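Local coordinates for protein nucleoside-diphosphate sugar epimerase (SulA family) (Corynebacterium glutamicum, PDB 3OH8) that probably acts as a nucleotide-sugar epimerase of the NAD(P)-binding Rossmann type, its exact substrate being unknown, at residues A[29-33]-A[309-313]; A[337-341]-A[429-435]; A[135-139]-A[347-351]; A[147-153]-A[171-177]. One frame throughout, in Å; residues are numbered along the deposited sequence.

The four contacts pack an N-terminal antiparallel-sheet domain, a Rossmann-type domain and a C-terminal helical segment against one another. Contacts 1 and 3 join the first two: 29-33 meets a loop following a Rossmann strand, and 135-139 meets a Rossmann helix, their centres about 20 Å apart. Contact 2 packs helix 432-440 on strand 336-341. It touches contact 3 through Ile340 CD1 and Ile348 CD1, 3.6 Å apart, on the strand and helix that follow each other there. Contact 4 pairs the first two strands, in sequence, of the Rossmann-type sheet, nested inside the loops closed by contacts 1 and 3. Tyr350 OH of contact 3 packs 3.2 Å from its His172 CD2. Contacts 2 and 4 reach the same sheet, centres about 28 Å apart.

Contact 1: A[29-33]-A[309-313]; sequences LTPPF and SGRGG
Pro32 and Gly310 stand face to face where two irregular loop segments pass each other, their CA atoms 4.7 Å apart. Neither segment is helix or strand here, and the backbones do not bond directly to one another: Pro32 O and Gly310 O, both acceptors, merely lie close. Because Gly310 has no side chain, Pro32 CB settles 3.8 Å from Gly310 CA, and the puckered pyrrolidine ring packs on bare backbone.

Arg311 supplies the polar link. Its CG lies between the backbone N and the carbonyl carbon (chi1 55°), and a second bend at chi3 carries the guanidinium across Pro32. One face of the group rests over Pro32 CA, with CZ 4.0 Å from Pro32 CB, while its edge turns to the carbonyl of Thr30. There Arg311 NH2 gives Thr30 O a bond of 2.8 Å, bent to 133° at the hydrogen. The oxygen lies close to the guanidinium plane, but the donor stands well above the carbonyl plane. Two waters extend this edge: one lies between Arg311 NH1 and Thr30 O, the other between Arg311 NH2 and Pro31 O. Arginine suits the place because a single planar group can pack on a proline, bind one backbone oxygen directly and reach a second through water.

Before Arg311, Ser309 OG accepts from Arg311 N at 3.0 Å, an ST turn that shapes the loop leaving strand 298-308. That loop thus docks a Rossmann-type domain onto the N-terminal domain, whose sheet order and long closing helix 119-139 are consistent with a helix-grip fold.

Contact 2: A[337-341]-A[429-435]; sequences FSWIA and YTDIGAA
Trp339 and Ile432 form the heart of an apolar contact between strand 336-341 of the Rossmann-type sheet and the first turn of helix 432-440, in the C-terminal part of the chain. Ile432 sits over one face of the indole: its CB is 3.8 Å from the centroid of the six-membered ring and 24° off the normal, a CH-pi contact. With CG1 anti to the backbone N (chi1 -166°), the chain of Ile432 runs on over the five-membered ring, where CD1 comes 3.9 Å from Trp339 CG. That same methyl meets the edge of Phe337, 4.1 Å from CE2. A branched aliphatic residue thus spreads over a broad flat one and still reaches a second ring.

Small residues close the other end. Ala435 CB lies 3.7 Å from Trp339 CZ3 and 3.8 Å from Ala341 CB, so helix and strand approach closely, and Tyr429 CD2 packs on the same Ala341 methyl at 3.6 Å. A water joins the backbones, accepting from Ala341 N and donating to Tyr429 O.

Trp339 is held in place from outside, its NE1 bonding to Asn368 O, while Asn368 ND2 serves Thr430 O. Strand 298-308 runs parallel beside strand 336-341, its Leu308 touching both Trp339 and Ile432, and helix 372-378 flanks the pair, with Met375 against Phe337 and Ile378 against Ile432.

Contact 3: A[135-139]-A[347-351]; sequences FLSRT and DIYYR
Phe135 meets Asp347 of the partner helix with a face of its ring and Tyr350 with its edge. The carboxylate of Asp347 is stacked nearly parallel on that face, its CG 3.4 Å from Phe135 CD1. With Tyr350 the ring makes a T-shaped pair, centroids 5.0 Å apart and planes at 80°, and Phe135 CE2 reaches over the tyrosine ring. The phenylalanine extends this far because its CG is anti to the backbone N (chi1 167°). Beside it Leu136 CD2 packs obliquely on the phenol end, 3.7 Å from Tyr350 CZ. An aromatic residue suits this gap between helices, having a face for the carboxylate and an edge for the tyrosine.

The opposite face of Phe135 is met by Thr139 OG1 of its own helix, which is fixed one turn on by donating to Phe135 O at 2.8 Å. Arg138 lays its guanidinium over Phe135 CA. Its NH2 stays 4.2 Å from Asp347 OD2, too far for a salt bridge, and a water spans the two, accepting from Arg138 NH2 and donating to Asp347 OD2. The carboxylate has stronger partners, a salt bridge to Arg428 and a bond from Gln166, which probably offset the cost of resting on a ring.

The short helical segments run in similar directions at 30°, their axes 11.3 Å apart. Helix 119-139 closes the N-terminal domain and helix 342-354 belongs to the Rossmann-type one; helix 158-169 adjoins both, its Gln166 touching Phe135 and Tyr350.

Contact 4: A[147-153]-A[171-177]; sequences PLTVAIT and GHEVIQL
His172 meets Leu148 with the edge of its imidazole: Leu148 N donates to ND1 over 2.8 Å, nearly straight at 168° and in the ring plane. Pro147 CA approaches the same ring obliquely, and Pro147 CB packs against Gly171 O. Histidine suits this spot because an in-plane ring nitrogen can accept a backbone N-H just before the strands pair regularly. Its CG, beside the backbone N (chi1 -57°), places the ring there.

Beyond it the strands form a parallel ladder: Val150 and Ile152 each bond through both N and O to the residues flanking their partners, with Leu148 O and Leu177 N at the ends. The five bonds include Glu173 N to Leu148 O at 2.9 Å and Val150 N to Glu173 O at 2.8 Å. CA-H...O contacts add a weaker approach to the same oxygens, as where Ala151 CA lies 3.2 Å from Ile175 O.

Side chains alternate across the sheet. On one face Thr149 CG2 lies tightly against Ile175 CD1, 3.5 Å away, and the small Ala151 admits Leu177 CD1 at 3.9 Å from its CB. On the other, Ile152 CD1 packs on Val174 CG1 at 3.8 Å. Beta-branched Thr149, Ile175, Ile152 and Val174 suit extended strands.

Gly171, with positive phi, ends helix 158-169 in a Schellman motif and turns the chain into strand 173-178. This is the first beta-alpha-beta unit of the Rossmann-type fold: the helix lies on the Val150, Ile152 and Val174 face, where Thr164 and Leu167 touch Ile152 and Val174, while strand 204-207 flanks 149-153 and strand 187-188 flanks 173-178.

Contact 1: A[29-33]-A[309-313]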
loop_
_atom_site.group_PDB
_atom_site.type_symbol
_atom_site.label_atom_id
_atom_site.label_comp_id
_atom_site.label_asym_id
_atom_site.label_seq_id
_atom_site.Cartn_x
_atom_site.Cartn_y
_atom_site.Cartn_z
ATOM N N LEU A 29 6.605 0.899 5.828
ATOM C CA LEU A 29 7.870 1.524 5.426
ATOM C C LEU A 29 8.906 0.565 4.814
ATOM O O LEU A 29 9.986 0.990 4.394
ATOM C CB LEU A 29 8.490 2.298 6.608
ATOM C CG LEU A 29 7.583 3.345 7.246
ATOM C CD1 LEU A 29 8.391 4.235 8.233
ATOM C CD2 LEU A 29 6.896 4.194 6.167
ATOM N N THR A 30 8.585 -0.722 4.760
ATOM C CA THR A 30 9.471 -1.688 4.114
ATOM C C THR A 30 9.415 -1.483 2.596
ATOM O O THR A 30 8.345 -1.523 2.006
ATOM C CB THR A 30 9.080 -3.151 4.459
ATOM O OG1 THR A 30 9.235 -3.369 5.865
ATOM C CG2 THR A 30 9.975 -4.140 3.714
ATOM N N PRO A 31 10.572 -1.240 1.961
ATOM C CA PRO A 31 10.588 -0.971 0.518
ATOM C C PRO A 31 10.110 -2.183 -0.303
ATOM O O PRO A 31 10.596 -3.301 -0.108
ATOM C CB PRO A 31 12.072 -0.686 0.225
ATOM C CG PRO A 31 12.664 -0.300 1.545
ATOM C CD PRO A 31 11.903 -1.085 2.580
ATOM N N PRO A 32 9.165 -1.961 -1.225
ATOM C CA PRO A 32 8.648 -3.070 -2.038
ATOM C C PRO A 32 9.703 -3.602 -2.995
ATOM O O PRO A 32 9.560 -4.723 -3.474
ATOM C CB PRO A 32 7.515 -2.424 -2.857
ATOM C CG PRO A 32 7.265 -1.090 -2.242
ATOM C CD PRO A 32 8.512 -0.681 -1.538
ATOM N N PHE A 33 10.742 -2.816 -3.266
ATOM C CA PHE A 33 11.714 -3.171 -4.289
ATOM C C PHE A 33 12.913 -3.871 -3.677
ATOM O O PHE A 33 13.940 -4.077 -4.327
ATOM C CB PHE A 33 12.153 -1.925 -5.052
ATOM C CG PHE A 33 12.463 -0.746 -4.158
ATOM C CD1 PHE A 33 11.485 0.193 -3.861
ATOM C CD2 PHE A 33 13.735 -0.583 -3.609
ATOM C CE1 PHE A 33 11.761 1.279 -3.043
ATOM C CE2 PHE A 33 14.020 0.496 -2.782
ATOM C CZ PHE A 33 13.035 1.432 -2.499
ATOM N N SER A 309 2.734 -2.493 -8.048
ATOM C CA SER A 309 3.462 -2.695 -6.799
ATOM C C SER A 309 4.847 -3.230 -7.104
ATOM O O SER A 309 5.018 -4.063 -8.001
ATOM C CB SER A 309 2.718 -3.683 -5.898
ATOM O OG SER A 309 3.570 -4.172 -4.875
ATOM N N GLY A 310 5.835 -2.768 -6.347
ATOM C CA GLY A 310 7.186 -3.268 -6.504
ATOM C C GLY A 310 7.323 -4.707 -6.035
ATOM O O GLY A 310 8.241 -5.413 -6.437
ATOM N N ARG A 311 6.419 -5.165 -5.179
ATOM C CA ARG A 311 6.632 -6.485 -4.595
ATOM C C ARG A 311 5.786 -7.618 -5.174
ATOM O O ARG A 311 5.915 -8.760 -4.747
ATOM C CB ARG A 311 6.535 -6.464 -3.065
ATOM C CG ARG A 311 5.266 -5.896 -2.497
ATOM C CD ARG A 311 5.167 -6.196 -0.998
ATOM N NE ARG A 311 6.213 -5.544 -0.208
ATOM C CZ ARG A 311 6.109 -4.324 0.310
ATOM N NH1 ARG A 311 5.010 -3.610 0.102
ATOM N NH2 ARG A 311 7.101 -3.814 1.037
ATOM N N GLY A 312 4.941 -7.329 -6.153
ATOM C CA GLY A 312 4.129 -8.397 -6.704
ATOM C C GLY A 312 3.234 -7.884 -7.792
ATOM O O GLY A 312 3.246 -6.700 -8.088
ATOM N N GLY A 313 2.453 -8.774 -8.395
ATOM C CA GLY A 313 1.528 -8.358 -9.426
ATOM C C GLY A 313 2.243 -8.096 -10.730
ATOM O O GLY A 313 3.361 -8.575 -10.931
HETATM O O HOH W 1 5.398 -1.184 1.849
HETATM O O HOH W 2 9.323 -5.676 0.469
#

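Contact 2: A[337-341]-A[429-435]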
loop_
_atom_site.group_PDB
_atom_site.type_symbol
_atom_site.label_atom_id
_atom_site.label_comp_id
_atom_site.label_asym_id
_atom_site.label_seq_id
_atom_site.Cartn_x
_atom_site.Cartn_y
_atom_site.Cartn_z
ATOM N N PHE A 337 -3.904 1.152 -21.129
ATOM C CA PHE A 337 -3.506 0.434 -19.932
ATOM C C PHE A 337 -4.121 1.151 -18.729
ATOM O O PHE A 337 -3.759 2.278 -18.420
ATOM C CB PHE A 337 -1.973 0.415 -19.835
ATOM C CG PHE A 337 -1.442 -0.353 -18.662
ATOM C CD1 PHE A 337 -1.798 -1.672 -18.461
ATOM C CD2 PHE A 337 -0.566 0.246 -17.765
ATOM C CE1 PHE A 337 -1.303 -2.383 -17.381
ATOM C CE2 PHE A 337 -0.065 -0.456 -16.684
ATOM C CZ PHE A 337 -0.433 -1.774 -16.489
ATOM N N SER A 338 -5.073 0.491 -18.084
ATOM C CA SER A 338 -5.797 1.058 -16.951
ATOM C C SER A 338 -5.113 0.620 -15.643
ATOM O O SER A 338 -5.226 -0.541 -15.220
ATOM C CB SER A 338 -7.254 0.593 -17.007
ATOM O OG SER A 338 -7.968 0.934 -15.839
ATOM N N TRP A 339 -4.386 1.552 -15.026
ATOM C CA TRP A 339 -3.460 1.229 -13.936
ATOM C C TRP A 339 -3.769 2.063 -12.704
ATOM O O TRP A 339 -4.384 3.116 -12.804
ATOM C CB TRP A 339 -2.026 1.536 -14.359
ATOM C CG TRP A 339 -1.813 3.000 -14.579
ATOM C CD1 TRP A 339 -2.063 3.697 -15.725
ATOM C CD2 TRP A 339 -1.330 3.960 -13.624
ATOM N NE1 TRP A 339 -1.770 5.031 -15.544
ATOM C CE2 TRP A 339 -1.310 5.219 -14.264
ATOM C CE3 TRP A 339 -0.914 3.880 -12.291
ATOM C CZ2 TRP A 339 -0.893 6.392 -13.617
ATOM C CZ3 TRP A 339 -0.493 5.045 -11.645
ATOM C CH2 TRP A 339 -0.485 6.282 -12.313
ATOM N N ILE A 340 -3.318 1.591 -11.546
ATOM C CA ILE A 340 -3.354 2.400 -10.331
ATOM C C ILE A 340 -2.169 2.020 -9.427
ATOM O O ILE A 340 -1.790 0.852 -9.345
ATOM C CB ILE A 340 -4.701 2.228 -9.577
ATOM C CG1 ILE A 340 -4.754 3.180 -8.369
ATOM C CG2 ILE A 340 -4.916 0.749 -9.182
ATOM C CD1 ILE A 340 -6.130 3.305 -7.717
ATOM N N ALA A 341 -1.559 3.008 -8.785
ATOM C CA ALA A 341 -0.455 2.735 -7.859
ATOM C C ALA A 341 -1.048 1.999 -6.680
ATOM O O ALA A 341 -2.178 2.285 -6.273
ATOM C CB ALA A 341 0.204 4.038 -7.417
ATOM N N TYR A 429 -0.439 9.312 -6.705
ATOM C CA TYR A 429 0.281 9.266 -7.973
ATOM C C TYR A 429 -0.673 9.378 -9.155
ATOM O O TYR A 429 -1.388 8.437 -9.489
ATOM C CB TYR A 429 1.114 7.991 -8.055
ATOM C CG TYR A 429 1.980 7.825 -6.838
ATOM C CD1 TYR A 429 3.147 8.569 -6.694
ATOM C CD2 TYR A 429 1.607 6.964 -5.808
ATOM C CE1 TYR A 429 3.939 8.451 -5.555
ATOM C CE2 TYR A 429 2.394 6.830 -4.673
ATOM C CZ TYR A 429 3.555 7.588 -4.554
ATOM O OH TYR A 429 4.335 7.478 -3.445
ATOM N N THR A 430 -0.695 10.547 -9.777
ATOM C CA THR A 430 -1.544 10.753 -10.942
ATOM C C THR A 430 -0.824 10.295 -12.217
ATOM O O THR A 430 -1.462 9.973 -13.222
ATOM C CB THR A 430 -1.964 12.240 -11.071
ATOM O OG1 THR A 430 -0.796 13.060 -11.061
ATOM C CG2 THR A 430 -2.845 12.657 -9.898
ATOM N N ASP A 431 0.505 10.259 -12.171
ATOM C CA ASP A 431 1.296 9.912 -13.351
ATOM C C ASP A 431 2.054 8.609 -13.151
ATOM O O ASP A 431 2.711 8.414 -12.131
ATOM C CB ASP A 431 2.286 11.030 -13.682
ATOM C CG ASP A 431 1.643 12.398 -13.653
ATOM O OD1 ASP A 431 0.561 12.560 -14.264
ATOM O OD2 ASP A 431 2.219 13.309 -13.015
ATOM N N ILE A 432 1.982 7.733 -14.144
ATOM C CA ILE A 432 2.533 6.394 -13.995
ATOM C C ILE A 432 4.049 6.375 -13.768
ATOM O O ILE A 432 4.558 5.526 -13.039
ATOM C CB ILE A 432 2.164 5.504 -15.199
ATOM C CG1 ILE A 432 2.435 4.037 -14.864
ATOM C CG2 ILE A 432 2.906 5.962 -16.450
ATOM C CD1 ILE A 432 1.831 3.064 -15.850
ATOM N N GLY A 433 4.759 7.311 -14.391
ATOM C CA GLY A 433 6.179 7.484 -14.144
ATOM C C GLY A 433 6.471 7.722 -12.675
ATOM O O GLY A 433 7.389 7.136 -12.113
ATOM N N ALA A 434 5.681 8.575 -12.040
ATOM C CA ALA A 434 5.862 8.832 -10.614
ATOM C C ALA A 434 5.492 7.626 -9.741
ATOM O O ALA A 434 6.127 7.389 -8.720
ATOM C CB ALA A 434 5.075 10.062 -10.186
ATOM N N ALA A 435 4.460 6.878 -10.133
ATOM C CA ALA A 435 4.077 5.676 -9.392
ATOM C C ALA A 435 5.179 4.625 -9.469
ATOM O O ALA A 435 5.527 3.988 -8.472
ATOM C CB ALA A 435 2.773 5.103 -9.943
HETATM O O HOH W 3 -2.348 5.877 -8.793
#

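Contact 3: A[135-139]-A[347-351]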
loop_
_atom_site.group_PDB
_atom_site.type_symbol
_atom_site.label_atom_id
_atom_site.label_comp_id
_atom_site.label_asym_id
_atom_site.label_seq_id
_atom_site.Cartn_x
_atom_site.Cartn_y
_atom_site.Cartn_z
ATOM N N PHE A 135 -2.557 11.236 3.976
ATOM C CA PHE A 135 -3.780 10.517 3.660
ATOM C C PHE A 135 -4.668 10.415 4.889
ATOM O O PHE A 135 -5.876 10.645 4.809
ATOM C CB PHE A 135 -3.522 9.087 3.156
ATOM C CG PHE A 135 -4.782 8.248 3.135
ATOM C CD1 PHE A 135 -5.720 8.422 2.126
ATOM C CD2 PHE A 135 -5.067 7.365 4.157
ATOM C CE1 PHE A 135 -6.903 7.699 2.118
ATOM C CE2 PHE A 135 -6.248 6.636 4.159
ATOM C CZ PHE A 135 -7.167 6.802 3.133
ATOM N N LEU A 136 -4.083 10.020 6.017
ATOM C CA LEU A 136 -4.881 9.896 7.241
ATOM C C LEU A 136 -5.511 11.238 7.612
ATOM O O LEU A 136 -6.636 11.288 8.101
ATOM C CB LEU A 136 -4.035 9.360 8.398
ATOM C CG LEU A 136 -3.534 7.915 8.224
ATOM C CD1 LEU A 136 -2.456 7.632 9.255
ATOM C CD2 LEU A 136 -4.675 6.908 8.338
ATOM N N SER A 137 -4.773 12.321 7.380
ATOM C CA SER A 137 -5.238 13.667 7.720
ATOM C C SER A 137 -6.437 14.079 6.850
ATOM O O SER A 137 -7.473 14.509 7.370
ATOM C CB SER A 137 -4.094 14.666 7.543
ATOM O OG SER A 137 -4.520 15.991 7.815
ATOM N N ARG A 138 -6.301 13.934 5.530
ATOM C CA ARG A 138 -7.417 14.183 4.611
ATOM C C ARG A 138 -8.625 13.345 5.000
ATOM O O ARG A 138 -9.767 13.814 4.986
ATOM C CB ARG A 138 -7.040 13.813 3.170
ATOM C CG ARG A 138 -5.939 14.658 2.572
ATOM C CD ARG A 138 -5.817 14.423 1.065
ATOM N NE ARG A 138 -5.447 13.052 0.674
ATOM C CZ ARG A 138 -4.194 12.631 0.547
ATOM N NH1 ARG A 138 -3.178 13.444 0.837
ATOM N NH2 ARG A 138 -3.946 11.392 0.157
ATOM N N THR A 139 -8.375 12.086 5.331
ATOM C CA THR A 139 -9.472 11.158 5.607
ATOM C C THR A 139 -10.179 11.501 6.919
ATOM O O THR A 139 -11.373 11.245 7.070
ATOM C CB THR A 139 -8.955 9.714 5.642
ATOM O OG1 THR A 139 -8.366 9.403 4.369
ATOM C CG2 THR A 139 -10.089 8.741 5.950
ATOM N N ASP A 347 -5.653 3.362 -0.452
ATOM C CA ASP A 347 -6.303 4.619 -0.049
ATOM C C ASP A 347 -7.794 4.576 -0.367
ATOM O O ASP A 347 -8.633 5.002 0.434
ATOM C CB ASP A 347 -5.677 5.827 -0.745
ATOM C CG ASP A 347 -4.378 6.285 -0.086
ATOM O OD1 ASP A 347 -3.920 5.644 0.890
ATOM O OD2 ASP A 347 -3.814 7.292 -0.556
ATOM N N ILE A 348 -8.121 4.072 -1.558
ATOM C CA ILE A 348 -9.516 4.032 -1.999
ATOM C C ILE A 348 -10.319 3.051 -1.154
ATOM O O ILE A 348 -11.436 3.355 -0.738
ATOM C CB ILE A 348 -9.608 3.731 -3.510
ATOM C CG1 ILE A 348 -9.119 4.959 -4.292
ATOM C CG2 ILE A 348 -11.032 3.407 -3.911
ATOM C CD1 ILE A 348 -8.762 4.678 -5.757
ATOM N N TYR A 349 -9.751 1.885 -0.869
ATOM C CA TYR A 349 -10.428 0.951 0.031
ATOM C C TYR A 349 -10.648 1.573 1.405
ATOM O O TYR A 349 -11.741 1.505 1.976
ATOM C CB TYR A 349 -9.624 -0.350 0.171
ATOM C CG TYR A 349 -9.991 -1.375 -0.895
ATOM C CD1 TYR A 349 -11.145 -2.142 -0.777
ATOM C CD2 TYR A 349 -9.169 -1.587 -2.003
ATOM C CE1 TYR A 349 -11.486 -3.093 -1.756
ATOM C CE2 TYR A 349 -9.500 -2.523 -2.977
ATOM C CZ TYR A 349 -10.663 -3.264 -2.853
ATOM O OH TYR A 349 -10.987 -4.196 -3.822
ATOM N N TYR A 350 -9.581 2.163 1.931
ATOM C CA TYR A 350 -9.592 2.757 3.264
ATOM C C TYR A 350 -10.661 3.838 3.308
ATOM O O TYR A 350 -11.521 3.836 4.191
ATOM C CB TYR A 350 -8.194 3.306 3.562
ATOM C CG TYR A 350 -7.907 3.693 4.996
ATOM C CD1 TYR A 350 -8.751 4.536 5.696
ATOM C CD2 TYR A 350 -6.747 3.245 5.632
ATOM C CE1 TYR A 350 -8.461 4.911 7.018
ATOM C CE2 TYR A 350 -6.449 3.608 6.938
ATOM C CZ TYR A 350 -7.311 4.444 7.623
ATOM O OH TYR A 350 -7.009 4.802 8.922
ATOM N N ARG A 351 -10.644 4.736 2.324
ATOM C CA ARG A 351 -11.684 5.744 2.231
ATOM C C ARG A 351 -13.084 5.133 2.171
ATOM O O ARG A 351 -14.002 5.603 2.853
ATOM C CB ARG A 351 -11.472 6.663 1.019
ATOM C CG ARG A 351 -12.496 7.778 0.981
ATOM C CD ARG A 351 -12.342 8.746 -0.187
ATOM N NE ARG A 351 -13.405 9.741 -0.089
ATOM C CZ ARG A 351 -13.346 10.976 -0.570
ATOM N NH1 ARG A 351 -12.274 11.395 -1.227
ATOM N NH2 ARG A 351 -14.372 11.797 -0.367
HETATM O O HOH W 4 -5.482 9.266 -1.265
#

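Contact 4: A[147-153]-A[171-177]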
loop_
_atom_site.group_PDB
_atom_site.type_symbol
_atom_site.label_atom_id
_atom_site.label_comp_id
_atom_site.label_asym_id
_atom_site.label_seq_id
_atom_site.Cartn_x
_atom_site.Cartn_y
_atom_site.Cartn_z
ATOM N N PRO A 147 -12.091 4.579 15.961
ATOM C CA PRO A 147 -11.620 3.323 15.357
ATOM C C PRO A 147 -12.783 2.412 14.984
ATOM O O PRO A 147 -13.754 2.302 15.732
ATOM C CB PRO A 147 -10.795 2.685 16.479
ATOM C CG PRO A 147 -10.385 3.853 17.363
ATOM C CD PRO A 147 -11.559 4.784 17.324
ATOM N N LEU A 148 -12.681 1.773 13.825
ATOM C CA LEU A 148 -13.662 0.788 13.409
ATOM C C LEU A 148 -13.026 -0.580 13.479
ATOM O O LEU A 148 -11.805 -0.694 13.504
ATOM C CB LEU A 148 -14.110 1.056 11.969
ATOM C CG LEU A 148 -14.883 2.356 11.760
ATOM C CD1 LEU A 148 -14.978 2.674 10.276
ATOM C CD2 LEU A 148 -16.268 2.249 12.403
ATOM N N THR A 149 -13.859 -1.611 13.509
ATOM C CA THR A 149 -13.377 -2.971 13.335
ATOM C C THR A 149 -13.786 -3.437 11.945
ATOM O O THR A 149 -14.963 -3.396 11.585
ATOM C CB THR A 149 -13.949 -3.928 14.396
ATOM O OG1 THR A 149 -13.637 -3.426 15.699
ATOM C CG2 THR A 149 -13.347 -5.325 14.240
ATOM N N VAL A 150 -12.802 -3.899 11.188
ATOM C CA VAL A 150 -12.968 -4.201 9.778
ATOM C C VAL A 150 -12.611 -5.664 9.534
ATOM O O VAL A 150 -11.464 -6.075 9.743
ATOM C CB VAL A 150 -12.025 -3.289 8.938
ATOM C CG1 VAL A 150 -12.274 -3.474 7.467
ATOM C CG2 VAL A 150 -12.214 -1.830 9.313
ATOM N N ALA A 151 -13.597 -6.461 9.133
ATOM C CA ALA A 151 -13.322 -7.834 8.732
ATOM C C ALA A 151 -12.829 -7.797 7.296
ATOM O O ALA A 151 -13.391 -7.078 6.469
ATOM C CB ALA A 151 -14.585 -8.698 8.841
ATOM N N ILE A 152 -11.780 -8.561 6.998
ATOM C CA ILE A 152 -11.191 -8.556 5.664
ATOM C C ILE A 152 -10.877 -9.957 5.159
ATOM O O ILE A 152 -10.211 -10.718 5.843
ATOM C CB ILE A 152 -9.882 -7.738 5.650
ATOM C CG1 ILE A 152 -10.118 -6.326 6.193
ATOM C CG2 ILE A 152 -9.316 -7.650 4.249
ATOM C CD1 ILE A 152 -8.916 -5.388 5.992
ATOM N N THR A 153 -11.371 -10.297 3.969
ATOM C CA THR A 153 -10.915 -11.489 3.269
ATOM C C THR A 153 -9.819 -11.068 2.307
ATOM O O THR A 153 -9.763 -9.917 1.886
ATOM C CB THR A 153 -12.039 -12.174 2.421
ATOM O OG1 THR A 153 -12.375 -11.346 1.307
ATOM C CG2 THR A 153 -13.307 -12.431 3.262
ATOM N N GLY A 171 -5.094 3.056 13.441
ATOM C CA GLY A 171 -5.717 2.835 14.738
ATOM C C GLY A 171 -6.997 2.024 14.684
ATOM O O GLY A 171 -7.682 1.882 15.696
ATOM N N HIS A 172 -7.336 1.500 13.505
ATOM C CA HIS A 172 -8.491 0.621 13.376
ATOM C C HIS A 172 -8.129 -0.818 13.669
ATOM O O HIS A 172 -6.960 -1.191 13.614
ATOM C CB HIS A 172 -9.092 0.723 11.975
ATOM C CG HIS A 172 -9.497 2.111 11.606
ATOM N ND1 HIS A 172 -10.654 2.693 12.078
ATOM C CD2 HIS A 172 -8.894 3.038 10.826
ATOM C CE1 HIS A 172 -10.753 3.919 11.596
ATOM N NE2 HIS A 172 -9.699 4.154 10.834
ATOM N N GLU A 173 -9.136 -1.633 13.970
ATOM C CA GLU A 173 -8.899 -3.053 14.228
ATOM C C GLU A 173 -9.279 -3.865 13.002
ATOM O O GLU A 173 -10.315 -3.615 12.390
ATOM C CB GLU A 173 -9.717 -3.537 15.422
ATOM C CG GLU A 173 -9.395 -2.823 16.724
ATOM C CD GLU A 173 -8.010 -3.160 17.244
ATOM O OE1 GLU A 173 -7.657 -4.362 17.250
ATOM O OE2 GLU A 173 -7.279 -2.227 17.650
ATOM N N VAL A 174 -8.438 -4.826 12.651
ATOM C CA VAL A 174 -8.706 -5.705 11.520
ATOM C C VAL A 174 -8.964 -7.124 12.013
ATOM O O VAL A 174 -8.191 -7.661 12.804
ATOM C CB VAL A 174 -7.525 -5.721 10.521
ATOM C CG1 VAL A 174 -7.779 -6.727 9.395
ATOM C CG2 VAL A 174 -7.315 -4.341 9.943
ATOM N N ILE A 175 -10.072 -7.712 11.576
ATOM C CA ILE A 175 -10.292 -9.132 11.777
ATOM C C ILE A 175 -10.031 -9.838 10.458
ATOM O O ILE A 175 -10.792 -9.693 9.505
ATOM C CB ILE A 175 -11.721 -9.449 12.224
ATOM C CG1 ILE A 175 -12.058 -8.698 13.517
ATOM C CG2 ILE A 175 -11.867 -10.952 12.423
ATOM C CD1 ILE A 175 -13.538 -8.778 13.896
ATOM N N GLN A 176 -8.941 -10.592 10.401
ATOM C CA GLN A 176 -8.567 -11.257 9.169
ATOM C C GLN A 176 -9.345 -12.561 9.022
ATOM O O GLN A 176 -9.304 -13.429 9.911
ATOM C CB GLN A 176 -7.058 -11.501 9.131
ATOM C CG GLN A 176 -6.237 -10.216 9.072
ATOM C CD GLN A 176 -4.743 -10.461 9.176
ATOM O OE1 GLN A 176 -4.100 -10.012 10.126
ATOM N NE2 GLN A 176 -4.184 -11.170 8.202
ATOM N N LEU A 177 -10.085 -12.670 7.921
ATOM C CA LEU A 177 -10.816 -13.901 7.607
ATOM C C LEU A 177 -9.956 -14.719 6.669
ATOM O O LEU A 177 -9.802 -14.364 5.507
ATOM C CB LEU A 177 -12.167 -13.584 6.948
ATOM C CG LEU A 177 -12.962 -12.493 7.686
ATOM C CD1 LEU A 177 -14.280 -12.125 6.983
ATOM C CD2 LEU A 177 -13.211 -12.885 9.143
#